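Local atomic coordinates of fimbrium subunit Fim1C (PDB entry 4QB7), a protein that is probably a component of the fimbrium tip, part of the filamentous surface appendages through which the bacterium adheres and forms biofilms. Residues S313-T318 / V340-E345; T169-I174 / H325-T330; N274-T279 / F319-K324; K194-S199 / D284-I289. All coordinates share one frame; numbering follows the deposited sequence.

Contact 1. Residues S313-T318 / V340-E345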
loop_
_atom_site.group_PDB
_atom_site.type_symbol
_atom_site.label_atom_id
_atom_site.label_comp_id
_atom_site.label_asym_id
_atom_site.label_seq_id
_atom_site.Cartn_x
_atom_site.Cartn_y
_atom_site.Cartn_z
ATOM N N SER A 313 19.826 -8.065 3.051
ATOM C CA SER A 313 19.045 -7.651 4.215
ATOM C C SER A 313 18.527 -6.240 4.041
ATOM O O SER A 313 19.282 -5.359 3.623
ATOM C CB SER A 313 19.877 -7.729 5.493
ATOM O OG SER A 313 19.989 -9.054 5.992
ATOM N N LEU A 314 17.234 -6.022 4.349
ATOM C CA LEU A 314 16.635 -4.696 4.313
ATOM C C LEU A 314 16.903 -4.017 5.660
ATOM O O LEU A 314 16.969 -4.708 6.696
ATOM C CB LEU A 314 15.142 -4.741 3.974
ATOM C CG LEU A 314 14.809 -5.293 2.593
ATOM C CD1 LEU A 314 13.318 -5.446 2.410
ATOM C CD2 LEU A 314 15.459 -4.471 1.482
ATOM N N PRO A 315 17.135 -2.681 5.678
ATOM C CA PRO A 315 17.499 -2.032 6.956
ATOM C C PRO A 315 16.368 -2.003 7.967
ATOM O O PRO A 315 15.228 -2.308 7.642
ATOM C CB PRO A 315 17.908 -0.612 6.538
ATOM C CG PRO A 315 17.292 -0.390 5.218
ATOM C CD PRO A 315 17.164 -1.719 4.550
ATOM N N LYS A 316 16.691 -1.643 9.202
ATOM C CA LYS A 316 15.689 -1.508 10.248
ATOM C C LYS A 316 14.833 -0.297 9.932
ATOM O O LYS A 316 15.224 0.529 9.098
ATOM C CB LYS A 316 16.317 -1.414 11.662
ATOM C CG LYS A 316 17.189 -0.191 11.947
ATOM C CD LYS A 316 17.464 -0.105 13.439
ATOM C CE LYS A 316 18.294 1.085 13.868
ATOM N NZ LYS A 316 18.244 1.289 15.351
ATOM N N ASN A 317 13.662 -0.201 10.594
ATOM C CA ASN A 317 12.706 0.901 10.464
ATOM C C ASN A 317 12.229 1.018 8.990
ATOM O O ASN A 317 12.126 2.111 8.433
ATOM C CB ASN A 317 13.301 2.217 11.035
ATOM C CG ASN A 317 13.795 2.091 12.469
ATOM O OD1 ASN A 317 13.150 1.481 13.337
ATOM N ND2 ASN A 317 14.971 2.639 12.749
ATOM N N THR A 318 11.952 -0.132 8.370
ATOM C CA THR A 318 11.454 -0.220 6.998
ATOM C C THR A 318 10.064 -0.868 7.040
ATOM O O THR A 318 9.703 -1.495 8.042
ATOM C CB THR A 318 12.449 -0.933 6.069
ATOM O OG1 THR A 318 12.189 -0.520 4.729
ATOM C CG2 THR A 318 12.391 -2.432 6.167
ATOM N N VAL A 340 22.404 -1.671 0.799
ATOM C CA VAL A 340 21.073 -1.118 0.570
ATOM C C VAL A 340 20.914 0.267 1.168
ATOM O O VAL A 340 21.364 0.519 2.277
ATOM C CB VAL A 340 19.979 -2.084 1.143
ATOM C CG1 VAL A 340 18.556 -1.587 0.871
ATOM C CG2 VAL A 340 20.148 -3.483 0.595
ATOM N N GLU A 341 20.217 1.142 0.437
ATOM C CA GLU A 341 19.791 2.465 0.884
ATOM C C GLU A 341 18.284 2.477 0.851
ATOM O O GLU A 341 17.695 2.197 -0.194
ATOM C CB GLU A 341 20.328 3.621 0.016
ATOM C CG GLU A 341 21.830 3.714 -0.171
ATOM C CD GLU A 341 22.223 4.754 -1.208
ATOM O OE1 GLU A 341 22.132 5.964 -0.890
ATOM O OE2 GLU A 341 22.568 4.366 -2.352
ATOM N N ASP A 342 17.659 2.782 1.977
ATOM C CA ASP A 342 16.208 2.894 2.062
ATOM C C ASP A 342 15.856 4.364 1.896
ATOM O O ASP A 342 16.028 5.155 2.825
ATOM C CB ASP A 342 15.716 2.331 3.410
ATOM C CG ASP A 342 14.226 2.153 3.596
ATOM O OD1 ASP A 342 13.454 2.615 2.730
ATOM O OD2 ASP A 342 13.829 1.546 4.610
ATOM N N ASN A 343 15.442 4.747 0.701
ATOM C CA ASN A 343 15.038 6.124 0.456
ATOM C C ASN A 343 13.556 6.238 0.746
ATOM O O ASN A 343 12.749 5.556 0.099
ATOM C CB ASN A 343 15.380 6.545 -0.969
ATOM C CG ASN A 343 16.858 6.486 -1.258
ATOM O OD1 ASN A 343 17.274 6.032 -2.307
ATOM N ND2 ASN A 343 17.687 6.954 -0.344
HETATM N N MSE A 344 13.191 7.040 1.753
HETATM C CA MSE A 344 11.779 7.140 2.154
HETATM C C MSE A 344 11.147 8.491 1.814
HETATM O O MSE A 344 11.809 9.517 1.811
HETATM C CB MSE A 344 11.635 6.877 3.659
HETATM C CG MSE A 344 12.322 5.602 4.129
HETATM SE SE MSE A 344 12.371 5.665 6.021
HETATM C CE MSE A 344 13.601 4.464 6.380
ATOM N N GLU A 345 9.864 8.469 1.541
ATOM C CA GLU A 345 8.989 9.608 1.238
ATOM C C GLU A 345 7.703 9.444 1.983
ATOM O O GLU A 345 7.257 8.315 2.206
ATOM C CB GLU A 345 8.645 9.640 -0.251
ATOM C CG GLU A 345 9.298 10.722 -1.080
ATOM C CD GLU A 345 8.874 10.622 -2.536
ATOM O OE1 GLU A 345 9.495 9.827 -3.279
ATOM O OE2 GLU A 345 7.867 11.271 -2.910
#

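Contact 2. Residues T169-I174 / H325-T330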
loop_
_atom_site.group_PDB
_atom_site.type_symbol
_atom_site.label_atom_id
_atom_site.label_comp_id
_atom_site.label_asym_id
_atom_site.label_seq_id
_atom_site.Cartn_x
_atom_site.Cartn_y
_atom_site.Cartn_z
ATOM N N THR A 169 2.033 0.259 3.559
ATOM C CA THR A 169 3.383 0.671 3.215
ATOM C C THR A 169 3.543 0.459 1.704
ATOM O O THR A 169 3.032 -0.528 1.145
ATOM C CB THR A 169 4.457 -0.018 4.070
ATOM O OG1 THR A 169 5.682 0.675 3.874
ATOM C CG2 THR A 169 4.654 -1.470 3.743
ATOM N N GLN A 170 4.192 1.404 1.036
ATOM C CA GLN A 170 4.462 1.244 -0.385
ATOM C C GLN A 170 5.940 0.923 -0.652
ATOM O O GLN A 170 6.814 1.589 -0.091
ATOM C CB GLN A 170 4.079 2.496 -1.169
ATOM C CG GLN A 170 4.027 2.213 -2.660
ATOM C CD GLN A 170 3.892 3.438 -3.497
ATOM O OE1 GLN A 170 4.569 3.599 -4.501
ATOM N NE2 GLN A 170 2.992 4.315 -3.148
ATOM N N ILE A 171 6.213 -0.094 -1.499
ATOM C CA ILE A 171 7.549 -0.408 -2.027
ATOM C C ILE A 171 7.459 0.173 -3.420
ATOM O O ILE A 171 6.889 -0.472 -4.317
ATOM C CB ILE A 171 8.000 -1.902 -1.963
ATOM C CG1 ILE A 171 7.870 -2.525 -0.549
ATOM C CG2 ILE A 171 9.396 -2.075 -2.512
ATOM C CD1 ILE A 171 8.225 -1.573 0.686
ATOM N N ALA A 172 7.806 1.483 -3.535
ATOM C CA ALA A 172 7.691 2.256 -4.782
ATOM C C ALA A 172 8.597 1.709 -5.879
ATOM O O ALA A 172 8.225 1.750 -7.055
ATOM C CB ALA A 172 8.029 3.706 -4.519
ATOM N N ASN A 173 9.788 1.215 -5.497
ATOM C CA ASN A 173 10.748 0.635 -6.419
ATOM C C ASN A 173 11.898 -0.030 -5.706
ATOM O O ASN A 173 12.126 0.184 -4.527
ATOM C CB ASN A 173 11.307 1.690 -7.390
ATOM C CG ASN A 173 11.295 1.236 -8.819
ATOM O OD1 ASN A 173 11.766 0.158 -9.151
ATOM N ND2 ASN A 173 10.706 2.026 -9.690
ATOM N N ILE A 174 12.609 -0.865 -6.452
ATOM C CA ILE A 174 13.856 -1.529 -6.105
ATOM C C ILE A 174 14.745 -1.240 -7.312
ATOM O O ILE A 174 14.414 -1.636 -8.432
ATOM C CB ILE A 174 13.723 -3.011 -5.724
ATOM C CG1 ILE A 174 12.773 -3.159 -4.527
ATOM C CG2 ILE A 174 15.107 -3.561 -5.386
ATOM C CD1 ILE A 174 12.293 -4.500 -4.236
ATOM N N HIS A 325 8.709 3.488 0.180
ATOM C CA HIS A 325 10.124 3.074 0.248
ATOM C C HIS A 325 10.675 2.730 -1.129
ATOM O O HIS A 325 10.035 2.001 -1.899
ATOM C CB HIS A 325 10.338 1.866 1.173
ATOM C CG HIS A 325 9.950 2.074 2.607
ATOM N ND1 HIS A 325 10.847 2.582 3.527
ATOM C CD2 HIS A 325 8.811 1.728 3.255
ATOM C CE1 HIS A 325 10.209 2.582 4.687
ATOM N NE2 HIS A 325 8.991 2.054 4.575
ATOM N N THR A 326 11.851 3.281 -1.445
ATOM C CA THR A 326 12.619 2.943 -2.650
ATOM C C THR A 326 13.928 2.394 -2.169
ATOM O O THR A 326 14.676 3.122 -1.499
ATOM C CB THR A 326 12.845 4.131 -3.612
ATOM O OG1 THR A 326 11.600 4.698 -4.021
ATOM C CG2 THR A 326 13.701 3.737 -4.828
ATOM N N TYR A 327 14.210 1.126 -2.465
ATOM C CA TYR A 327 15.492 0.541 -2.064
ATOM C C TYR A 327 16.483 0.655 -3.193
ATOM O O TYR A 327 16.172 0.273 -4.329
ATOM C CB TYR A 327 15.343 -0.919 -1.659
ATOM C CG TYR A 327 14.371 -1.173 -0.537
ATOM C CD1 TYR A 327 14.627 -0.710 0.752
ATOM C CD2 TYR A 327 13.230 -1.945 -0.741
ATOM C CE1 TYR A 327 13.723 -0.932 1.792
ATOM C CE2 TYR A 327 12.328 -2.194 0.298
ATOM C CZ TYR A 327 12.576 -1.677 1.561
ATOM O OH TYR A 327 11.710 -1.934 2.596
ATOM N N VAL A 328 17.665 1.221 -2.907
ATOM C CA VAL A 328 18.725 1.307 -3.907
ATOM C C VAL A 328 19.804 0.329 -3.485
ATOM O O VAL A 328 20.372 0.466 -2.398
ATOM C CB VAL A 328 19.244 2.744 -4.125
ATOM C CG1 VAL A 328 20.358 2.780 -5.174
ATOM C CG2 VAL A 328 18.093 3.678 -4.508
ATOM N N LEU A 329 20.038 -0.686 -4.326
ATOM C CA LEU A 329 21.020 -1.773 -4.138
ATOM C C LEU A 329 22.269 -1.540 -4.962
ATOM O O LEU A 329 22.177 -1.388 -6.193
ATOM C CB LEU A 329 20.420 -3.128 -4.570
ATOM C CG LEU A 329 19.483 -3.896 -3.667
ATOM C CD1 LEU A 329 18.315 -3.034 -3.151
ATOM C CD2 LEU A 329 18.962 -5.077 -4.410
ATOM N N THR A 330 23.437 -1.511 -4.286
ATOM C CA THR A 330 24.720 -1.339 -4.938
ATOM C C THR A 330 25.446 -2.669 -4.894
ATOM O O THR A 330 25.777 -3.159 -3.817
ATOM C CB THR A 330 25.548 -0.186 -4.321
ATOM O OG1 THR A 330 24.817 1.032 -4.421
ATOM C CG2 THR A 330 26.890 -0.004 -5.021
#

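Contact 3. Residues N274-T279 / F319-K324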
loop_
_atom_site.group_PDB
_atom_site.type_symbol
_atom_site.label_atom_id
_atom_site.label_comp_id
_atom_site.label_asym_id
_atom_site.label_seq_id
_atom_site.Cartn_x
_atom_site.Cartn_y
_atom_site.Cartn_z
ATOM N N ASN A 274 5.000 -2.949 12.410
ATOM C CA ASN A 274 4.995 -2.095 13.606
ATOM C C ASN A 274 4.456 -0.700 13.322
ATOM O O ASN A 274 4.985 0.289 13.836
ATOM C CB ASN A 274 6.385 -2.012 14.226
ATOM C CG ASN A 274 6.855 -3.324 14.750
ATOM O OD1 ASN A 274 6.114 -4.063 15.404
ATOM N ND2 ASN A 274 8.093 -3.650 14.446
ATOM N N ASN A 275 3.392 -0.635 12.504
ATOM C CA ASN A 275 2.731 0.587 12.104
ATOM C C ASN A 275 3.732 1.619 11.575
ATOM O O ASN A 275 4.405 1.340 10.588
ATOM C CB ASN A 275 1.868 1.158 13.233
ATOM C CG ASN A 275 0.633 0.331 13.440
ATOM O OD1 ASN A 275 -0.307 0.390 12.655
ATOM N ND2 ASN A 275 0.660 -0.545 14.430
ATOM N N LYS A 276 3.800 2.822 12.183
ATOM C CA LYS A 276 4.647 3.906 11.662
ATOM C C LYS A 276 6.150 3.745 12.023
ATOM O O LYS A 276 6.987 4.500 11.516
ATOM C CB LYS A 276 4.090 5.269 12.111
ATOM C CG LYS A 276 3.263 5.924 10.994
ATOM C CD LYS A 276 2.147 6.856 11.479
ATOM C CE LYS A 276 1.264 7.354 10.336
ATOM N NZ LYS A 276 0.220 8.312 10.805
ATOM N N ASN A 277 6.493 2.712 12.807
ATOM C CA ASN A 277 7.861 2.460 13.255
ATOM C C ASN A 277 8.705 1.552 12.346
ATOM O O ASN A 277 9.929 1.649 12.391
ATOM C CB ASN A 277 7.831 1.844 14.637
ATOM C CG ASN A 277 7.430 2.816 15.701
ATOM O OD1 ASN A 277 7.628 4.037 15.594
ATOM N ND2 ASN A 277 6.896 2.278 16.771
ATOM N N GLY A 278 8.065 0.657 11.602
ATOM C CA GLY A 278 8.759 -0.272 10.736
ATOM C C GLY A 278 9.451 -1.422 11.447
ATOM O O GLY A 278 9.329 -1.603 12.665
ATOM N N THR A 279 10.225 -2.203 10.673
ATOM C CA THR A 279 10.950 -3.360 11.197
ATOM C C THR A 279 11.849 -2.977 12.362
ATOM O O THR A 279 12.480 -1.912 12.357
ATOM C CB THR A 279 11.737 -4.030 10.099
ATOM O OG1 THR A 279 12.576 -3.048 9.500
ATOM C CG2 THR A 279 10.839 -4.683 9.066
ATOM N N PHE A 319 9.312 -0.736 5.930
ATOM C CA PHE A 319 7.924 -1.159 5.770
ATOM C C PHE A 319 7.061 -0.329 6.768
ATOM O O PHE A 319 6.196 -0.863 7.470
ATOM C CB PHE A 319 7.758 -2.683 5.912
ATOM C CG PHE A 319 7.870 -3.501 4.645
ATOM C CD1 PHE A 319 8.986 -3.390 3.816
ATOM C CD2 PHE A 319 6.928 -4.484 4.345
ATOM C CE1 PHE A 319 9.147 -4.242 2.700
ATOM C CE2 PHE A 319 7.090 -5.328 3.227
ATOM C CZ PHE A 319 8.189 -5.190 2.407
ATOM N N LYS A 320 7.329 0.998 6.817
ATOM C CA LYS A 320 6.639 1.964 7.681
ATOM C C LYS A 320 5.272 2.348 7.117
ATOM O O LYS A 320 5.152 2.636 5.916
ATOM C CB LYS A 320 7.469 3.249 7.840
ATOM C CG LYS A 320 8.722 3.142 8.677
ATOM C CD LYS A 320 9.529 4.444 8.616
ATOM C CE LYS A 320 10.046 4.795 9.985
ATOM N NZ LYS A 320 11.167 5.764 9.929
ATOM N N LYS A 321 4.252 2.399 7.987
ATOM C CA LYS A 321 2.902 2.843 7.616
ATOM C C LYS A 321 2.945 4.253 7.045
ATOM O O LYS A 321 3.610 5.127 7.606
ATOM C CB LYS A 321 2.002 2.812 8.853
ATOM C CG LYS A 321 0.547 3.063 8.597
ATOM C CD LYS A 321 -0.255 2.807 9.875
ATOM C CE LYS A 321 -1.653 3.387 9.832
ATOM N NZ LYS A 321 -1.623 4.856 9.730
ATOM N N GLY A 322 2.263 4.452 5.927
ATOM C CA GLY A 322 2.166 5.751 5.281
ATOM C C GLY A 322 3.448 6.286 4.680
ATOM O O GLY A 322 3.551 7.496 4.438
ATOM N N THR A 323 4.424 5.388 4.407
ATOM C CA THR A 323 5.717 5.707 3.792
ATOM C C THR A 323 5.839 4.993 2.453
ATOM O O THR A 323 5.392 3.852 2.328
ATOM C CB THR A 323 6.858 5.309 4.743
ATOM O OG1 THR A 323 6.697 5.994 5.972
ATOM C CG2 THR A 323 8.226 5.657 4.216
ATOM N N LYS A 324 6.438 5.676 1.461
ATOM C CA LYS A 324 6.855 5.140 0.157
ATOM C C LYS A 324 8.343 4.778 0.280
ATOM O O LYS A 324 9.158 5.681 0.477
ATOM C CB LYS A 324 6.666 6.157 -1.002
ATOM C CG LYS A 324 5.234 6.479 -1.380
ATOM C CD LYS A 324 5.125 7.055 -2.797
ATOM C CE LYS A 324 5.243 8.558 -2.869
ATOM N NZ LYS A 324 5.360 9.020 -4.276
#

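Contact 4. Residues K194-S199 / D284-I289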
loop_
_atom_site.group_PDB
_atom_site.type_symbol
_atom_site.label_atom_id
_atom_site.label_comp_id
_atom_site.label_asym_id
_atom_site.label_seq_id
_atom_site.Cartn_x
_atom_site.Cartn_y
_atom_site.Cartn_z
ATOM N N LYS A 194 12.935 -12.145 -4.986
ATOM C CA LYS A 194 12.017 -12.702 -4.000
ATOM C C LYS A 194 12.074 -11.854 -2.738
ATOM O O LYS A 194 13.134 -11.297 -2.429
ATOM C CB LYS A 194 12.372 -14.167 -3.658
ATOM C CG LYS A 194 12.070 -15.190 -4.722
ATOM C CD LYS A 194 12.526 -16.533 -4.261
ATOM C CE LYS A 194 12.280 -17.631 -5.261
ATOM N NZ LYS A 194 11.696 -18.839 -4.606
ATOM N N LEU A 195 10.950 -11.754 -2.010
ATOM C CA LEU A 195 10.929 -11.119 -0.697
ATOM C C LEU A 195 10.923 -12.230 0.349
ATOM O O LEU A 195 10.098 -13.148 0.271
ATOM C CB LEU A 195 9.731 -10.159 -0.509
ATOM C CG LEU A 195 9.536 -9.616 0.915
ATOM C CD1 LEU A 195 10.564 -8.513 1.252
ATOM C CD2 LEU A 195 8.113 -9.162 1.131
ATOM N N ASP A 196 11.886 -12.197 1.274
ATOM C CA ASP A 196 11.986 -13.150 2.389
ATOM C C ASP A 196 11.355 -12.477 3.624
ATOM O O ASP A 196 11.981 -11.599 4.230
ATOM C CB ASP A 196 13.446 -13.568 2.628
ATOM C CG ASP A 196 13.651 -14.665 3.657
ATOM O OD1 ASP A 196 12.650 -15.098 4.284
ATOM O OD2 ASP A 196 14.808 -15.100 3.833
ATOM N N PRO A 197 10.093 -12.815 3.966
ATOM C CA PRO A 197 9.409 -12.107 5.065
ATOM C C PRO A 197 9.687 -12.635 6.472
ATOM O O PRO A 197 9.072 -12.183 7.432
ATOM C CB PRO A 197 7.933 -12.324 4.719
ATOM C CG PRO A 197 7.906 -13.661 4.091
ATOM C CD PRO A 197 9.188 -13.787 3.322
ATOM N N GLY A 198 10.594 -13.585 6.593
ATOM C CA GLY A 198 10.841 -14.219 7.873
ATOM C C GLY A 198 9.707 -15.191 8.137
ATOM O O GLY A 198 9.181 -15.792 7.190
ATOM N N SER A 199 9.300 -15.327 9.414
ATOM C CA SER A 199 8.225 -16.222 9.811
ATOM C C SER A 199 7.178 -15.538 10.699
ATOM O O SER A 199 6.009 -15.933 10.638
ATOM C CB SER A 199 8.785 -17.450 10.518
ATOM O OG SER A 199 9.781 -17.119 11.473
ATOM N N ASP A 284 15.154 -8.310 9.321
ATOM C CA ASP A 284 13.863 -8.873 9.719
ATOM C C ASP A 284 13.150 -9.210 8.421
ATOM O O ASP A 284 12.601 -10.298 8.278
ATOM C CB ASP A 284 13.056 -7.910 10.615
ATOM C CG ASP A 284 13.356 -8.003 12.108
ATOM O OD1 ASP A 284 14.379 -8.633 12.477
ATOM O OD2 ASP A 284 12.558 -7.464 12.911
ATOM N N LEU A 285 13.282 -8.304 7.436
ATOM C CA LEU A 285 12.837 -8.474 6.060
ATOM C C LEU A 285 14.077 -8.512 5.161
ATOM O O LEU A 285 15.041 -7.769 5.398
ATOM C CB LEU A 285 11.875 -7.367 5.628
ATOM C CG LEU A 285 10.535 -7.308 6.350
ATOM C CD1 LEU A 285 9.795 -6.118 5.944
ATOM C CD2 LEU A 285 9.706 -8.531 6.097
ATOM N N LYS A 286 14.084 -9.413 4.174
ATOM C CA LYS A 286 15.209 -9.565 3.250
ATOM C C LYS A 286 14.738 -9.716 1.818
ATOM O O LYS A 286 13.602 -10.116 1.591
ATOM C CB LYS A 286 16.042 -10.819 3.607
ATOM C CG LYS A 286 16.757 -10.775 4.925
ATOM C CD LYS A 286 17.446 -12.097 5.156
ATOM C CE LYS A 286 17.335 -12.597 6.571
ATOM N NZ LYS A 286 18.266 -11.869 7.458
ATOM N N LEU A 287 15.638 -9.481 0.860
ATOM C CA LEU A 287 15.427 -9.724 -0.560
ATOM C C LEU A 287 16.340 -10.878 -1.007
ATOM O O LEU A 287 17.417 -11.034 -0.454
ATOM C CB LEU A 287 15.727 -8.466 -1.408
ATOM C CG LEU A 287 14.895 -7.206 -1.187
ATOM C CD1 LEU A 287 15.446 -6.077 -2.043
ATOM C CD2 LEU A 287 13.439 -7.417 -1.529
ATOM N N LYS A 288 15.910 -11.680 -1.984
ATOM C CA LYS A 288 16.689 -12.751 -2.619
ATOM C C LYS A 288 16.785 -12.344 -4.083
ATOM O O LYS A 288 15.754 -12.234 -4.750
ATOM C CB LYS A 288 16.050 -14.146 -2.422
ATOM C CG LYS A 288 15.948 -14.638 -0.973
ATOM C CD LYS A 288 17.309 -14.815 -0.302
ATOM C CE LYS A 288 17.212 -15.576 0.983
ATOM N NZ LYS A 288 17.179 -17.033 0.736
ATOM N N ILE A 289 17.987 -11.983 -4.552
ATOM C CA ILE A 289 18.162 -11.474 -5.908
ATOM C C ILE A 289 18.970 -12.441 -6.769
ATOM O O ILE A 289 19.843 -13.176 -6.263
ATOM C CB ILE A 289 18.783 -10.054 -5.873
ATOM C CG1 ILE A 289 18.598 -9.314 -7.223
ATOM C CG2 ILE A 289 20.230 -10.066 -5.365
ATOM C CD1 ILE A 289 18.906 -7.812 -7.232
#

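Contact 1. Residues S313-T318 / V340-E345
T318 gives its hydroxyl to the carboxylate of D342, with OG1 2.6 Å from OD2 and rising some 39° above the carboxylate plane. D342 reaches the loop because its CG stands anti to the backbone N (chi1 -170°). Beside this bond the contact is van der Waals packing. P315 sets ring atom CG 3.6 Å from CB of D342. Its CD lies 3.9 Å from CG1 of V340, the proline and valine side chains crossing at about a right angle. CG2 of V340 rests 3.7 Å from the carbonyl O of S313. At the other end CE of selenomethionine M344 lies 3.5 Å from the backbone O of N317. Further out, the carboxylate meets H325 ND1 through OD1, and T318 OG1 also bonds Y327 OH, so both groups are tied to strand 323-331. An alanine in place of D342 would probably leave T318 OG1 and H325 ND1 without their shared carboxylate, though the CB packing on P315 would stay. Rigid proline and branched valine suit the apolar end, an acid the polar end. D342 ties the loop to its own strand, 338-346, and to H325 beside it; if ionised, as is likely, its charge would strengthen both bonds.

Contact 2. Residues T169-I174 / H325-T330
T169 and H325 meet at about a right angle: OG1 lies in the plane of the imidazole at its edge, 3.4 Å from CD2. The hydroxyl's hydrogen bond goes to the backbone O of K320. The ring itself is held at both nitrogens, NE2 by K320 N and ND1 by D342. I171 approaches two neighbours obliquely. Its CD1 lies 4.0 Å from OH of Y327 and 4.1 Å from CB of H325, while CG2 lies near CE2 of the tyrosine. CG2 sits there because it is anti to the backbone N, with CG1 beside that nitrogen (chi1 -53°). I174 comes to the tyrosine from further along, CG1 at the ring edge 4.0 Å from CD2, and its CG2 touches CD1 of L329. Branched aliphatics suit this buried face, where a tyrosine can lie among them while its hydroxyl bonds T318.

The two segments run parallel, their directions 33° from one another, within a mixed sheet of the fimbrillin family, which belongs to the transthyretin clan. A beta bulge interrupts them: I171 pairs with H325 and N173 with T326, A172 being the extra residue. Around it H325 N bonds Q170 O almost straight at 2.7 Å, and A172 N returns to H325 O at 2.8 Å, more bent at 131°. The small A172 suits the bulge, its CB 3.7 Å from OG1 of T326. Beyond, Y327 N reaches N173 O at 3.1 Å, and the side-chain OD1 of N173 takes the backbone N of F262 on strand 259-270.

Contact 3. Residues N274-T279 / F319-K324
K321 carries its CG anti to the backbone N (chi1 -172°), and its chain runs beside N275, the two side chains pointing the same way, with CD 3.7 Å from OD1 of N275. A bend at the last torsion (chi4 -64°) turns the ammonium to D213, its salt-bridge partner. K276 crosses K321 obliquely and brings its NZ 4.1 Å from NZ of K321; the like charges are probably tolerated because D213 lies near both, its link to K276 being long and weak. Between the backbones, K321 N donates to N275 O at 2.8 Å, from well above the carbonyl plane. K276 also lays its CG 3.5 Å from K321 O.

K320 works through its hydrocarbon. Its CE lies 3.4 Å from K276 O, and CG is 3.9 Å from the backbone N of G278. A glycine suits that place, since its phi is positive and a CB would point at the lysine chain. An alanine at K320 would probably open a gap beside the K276 carbonyl and G278, where the methylene chain now packs.

Each segment is folded tightly by itself. N277 N bonds N274 O, and N274 ND2 reaches G278 O at 3.0 Å. K320 to T323 form a type II turn with G322 at its positive-phi position. The turn leads into strand 323-331; G322 bonds L168 of strand 159-178 through the backbone, F319 packs on I171 of the same strand, and N275 OD1 accepts from the backbone N of W215 on strand 214-217.

Contact 4. Residues K194-S199 / D284-I289
K194 and K288 face each other as a hydrogen-bonded antiparallel pair, K194 N to K288 O and K288 N to K194 O both at 2.8 Å. D196 and K286 repeat this, D196 N 2.7 Å from K286 O and K286 N 3.0 Å from D196 O, matching all eight backbone atoms. Between them L195 and L287 form a non-hydrogen-bonded pair whose backbones turn outward, to Q229 and to V312 of strand 301-313. Leucines suit the buried face they share: L195, with CG anti to the backbone N (chi1 172°), brings CD1 4.1 Å from CD2 of L287. Past the strand end, CD2 of L285 rests 3.7 Å from CA of P197.

On the opposite face, partly exposed, long lysines can carry their charges outward from stems touching at CB. D196 OD2 and K288 NZ are 4.4 Å apart, beyond a salt bridge; the lysine pairs with E228, while K286 NZ bonds G283 O. OD1 of D196 receives a weak bond from G198 N, whose positive phi a glycine readily adopts. Backbone bonding and leucine packing thus hold the strands together, while D196 and K288 would attract at most at a distance, and K286 and K288 find partners elsewhere.

Contact 2 is the buried one; contacts 1, 3 and 4 are partly buried, and 1 and 3 include exposed residues. Contacts 2 and 3 both use strand 323-331, and contact 1 reaches the same sheet through its neighbour, strand 338-346, whereas contact 4 belongs to a separate antiparallel sheet. Contacts 2 and 4 are strand pairings, parallel with a bulge in one and regular antiparallel in the other; in contacts 1 and 3 one hydrogen bond crosses between the segments, to a carboxylate or a backbone carbonyl. The sheets meet through I174 on L287 and L329 on I289; the loop residues F319 and L285 pack together beside them. L314 joins L285 by backbone bonding.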